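Local coordinates for protein cell division inhibitor SulA (Pseudomonas aeruginosa, PDB 1OFU) that probably halts cell division during the SOS response by binding FtsZ and blocking its polymerization into the Z ring, at residues D[74-77]-D[78-82]. Residues are numbered along the deposited sequence; the frame is centred on the assembly and turned at random.
Sequences LSCE and ALRLG
Glu77 OE1 takes Arg80 NH2 at 2.7 Å in a salt bridge that spans i to i+3 on the last turns of helix 68-80, one of the helices flanking the parallel sheet of this alpha/beta domain. The carboxylate and guanidinium planes stand 82° apart, and the bridge runs through a single guanidinium nitrogen, not as a flat two-pronged pair. Arg80 runs out extended and then bends at chi3 (-58°), which turns the guanidinium back over the preceding turn, with Cys76 O above one face, near its rim, and NH1 against Cys76 CB (3.2 Å). Glu77 is bent as well: a turn at chi2 (57°) brings OE1 round to the arginine, while OE2 lies beside Leu81 CD1. That carboxylate oxygen also has a long, weak ion pair with a basic side chain of the partner protein's chain, and Leu81 packs on a basic side chain of that chain too; residues 78-82 belong to an FtsZ-binding region.

Underneath, the backbone is regularly alpha-helical, Ala78, Leu79, Arg80 and Leu81 each donating to the carbonyl four residues earlier; Arg80 N to Cys76 O, at 2.8 Å, is the shortest of the four. The inner side of the helix carries small and aliphatic groups. Ala78 lies against Ile39 and Val87 of the sheet, Leu79 also meets Val87, and Cys76 reaches toward helix 96-109. Buried Ser75 OG is hydrogen-bonded to Ala71 O and Ser89 OG, tying this helix to strand 84-89. Leu79 lies back along the preceding turn, with CD1 3.3 Å from Ser75 O. Gly82 then leaves helical geometry with a positive phi, its N bonded to Leu79 O at 2.9 Å.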
ATOM      1  N   LEU D  74     -14.697  14.779  19.124  1.00 39.24           N
ATOM      2  CA  LEU D  74     -13.490  14.008  19.408  1.00 39.97           C
ATOM      3  C   LEU D  74     -12.497  14.144  18.252  1.00 41.13           C
ATOM      4  O   LEU D  74     -11.292  14.240  18.479  1.00 42.56           O
ATOM      5  CB  LEU D  74     -13.829  12.528  19.626  1.00 42.19           C
ATOM      6  CG  LEU D  74     -12.933  11.776  20.622  1.00 46.21           C
ATOM      7  CD1 LEU D  74     -13.236  10.290  20.562  1.00 45.26           C
ATOM      8  CD2 LEU D  74     -11.471  12.016  20.312  1.00 47.90           C
ATOM      9  N   SER D  75     -12.997  14.158  17.015  1.00 39.50           N
ATOM     10  CA  SER D  75     -12.123  14.291  15.847  1.00 39.96           C
ATOM     11  C   SER D  75     -11.374  15.622  15.853  1.00 40.38           C
ATOM     12  O   SER D  75     -10.161  15.662  15.653  1.00 37.57           O
ATOM     13  CB  SER D  75     -12.926  14.167  14.549  1.00 36.22           C
ATOM     14  OG  SER D  75     -13.525  12.887  14.429  1.00 37.55           O
ATOM     15  N   CYS D  76     -12.099  16.713  16.085  1.00 42.79           N
ATOM     16  CA  CYS D  76     -11.480  18.035  16.102  1.00 46.88           C
ATOM     17  C   CYS D  76     -10.449  18.131  17.216  1.00 47.30           C
ATOM     18  O   CYS D  76      -9.391  18.734  17.045  1.00 47.04           O
ATOM     19  CB  CYS D  76     -12.540  19.119  16.297  1.00 50.04           C
ATOM     20  SG  CYS D  76     -13.776  19.216  14.974  1.00 56.64           S
ATOM     21  N   GLU D  77     -10.759  17.519  18.353  1.00 47.93           N
ATOM     22  CA  GLU D  77      -9.863  17.547  19.497  1.00 50.30           C
ATOM     23  C   GLU D  77      -8.544  16.838  19.200  1.00 49.36           C
ATOM     24  O   GLU D  77      -7.468  17.382  19.455  1.00 47.75           O
ATOM     25  CB  GLU D  77     -10.546  16.907  20.707  1.00 53.17           C
ATOM     26  CG  GLU D  77      -9.987  17.378  22.027  1.00 62.77           C
ATOM     27  CD  GLU D  77     -10.073  18.885  22.182  1.00 65.77           C
ATOM     28  OE1 GLU D  77     -11.201  19.418  22.150  1.00 70.07           O
ATOM     29  OE2 GLU D  77      -9.015  19.537  22.331  1.00 69.25           O
ATOM     30  N   ALA D  78      -8.630  15.624  18.659  1.00 47.99           N
ATOM     31  CA  ALA D  78      -7.439  14.848  18.324  1.00 44.75           C
ATOM     32  C   ALA D  78      -6.593  15.577  17.278  1.00 45.19           C
ATOM     33  O   ALA D  78      -5.365  15.496  17.292  1.00 47.04           O
ATOM     34  CB  ALA D  78      -7.845  13.463  17.810  1.00 42.72           C
ATOM     35  N   LEU D  79      -7.252  16.280  16.359  1.00 44.72           N
ATOM     36  CA  LEU D  79      -6.536  17.035  15.330  1.00 48.26           C
ATOM     37  C   LEU D  79      -5.856  18.213  16.009  1.00 46.96           C
ATOM     38  O   LEU D  79      -4.661  18.456  15.842  1.00 46.31           O
ATOM     39  CB  LEU D  79      -7.516  17.560  14.276  1.00 46.03           C
ATOM     40  CG  LEU D  79      -8.082  16.539  13.287  1.00 46.49           C
ATOM     41  CD1 LEU D  79      -9.397  17.038  12.719  1.00 45.28           C
ATOM     42  CD2 LEU D  79      -7.071  16.291  12.188  1.00 41.64           C
ATOM     43  N   ARG D  80      -6.655  18.933  16.785  1.00 48.37           N
ATOM     44  CA  ARG D  80      -6.228  20.109  17.532  1.00 51.31           C
ATOM     45  C   ARG D  80      -4.964  19.850  18.357  1.00 48.84           C
ATOM     46  O   ARG D  80      -4.003  20.615  18.291  1.00 43.82           O
ATOM     47  CB  ARG D  80      -7.381  20.525  18.441  1.00 54.14           C
ATOM     48  CG  ARG D  80      -7.301  21.890  19.063  1.00 60.71           C
ATOM     49  CD  ARG D  80      -8.634  22.166  19.731  1.00 64.70           C
ATOM     50  NE  ARG D  80      -9.724  22.077  18.761  1.00 67.60           N
ATOM     51  CZ  ARG D  80     -10.960  21.680  19.051  1.00 68.97           C
ATOM     52  NH1 ARG D  80     -11.885  21.637  18.100  1.00 69.45           N
ATOM     53  NH2 ARG D  80     -11.268  21.309  20.286  1.00 65.25           N
ATOM     54  N   LEU D  81      -4.978  18.764  19.129  1.00 49.28           N
ATOM     55  CA  LEU D  81      -3.853  18.387  19.983  1.00 46.44           C
ATOM     56  C   LEU D  81      -2.574  18.149  19.193  1.00 47.02           C
ATOM     57  O   LEU D  81      -1.478  18.143  19.757  1.00 43.99           O
ATOM     58  CB  LEU D  81      -4.206  17.132  20.790  1.00 49.36           C
ATOM     59  CG  LEU D  81      -5.053  17.291  22.057  1.00 47.69           C
ATOM     60  CD1 LEU D  81      -6.127  18.338  21.872  1.00 54.35           C
ATOM     61  CD2 LEU D  81      -5.664  15.951  22.402  1.00 48.36           C
ATOM     62  N   GLY D  82      -2.725  17.933  17.891  1.00 47.28           N
ATOM     63  CA  GLY D  82      -1.575  17.727  17.026  1.00 42.40           C
ATOM     64  C   GLY D  82      -0.684  16.535  17.304  1.00 42.54           C
ATOM     65  O   GLY D  82       0.510  16.557  16.990  1.00 41.99           O
TER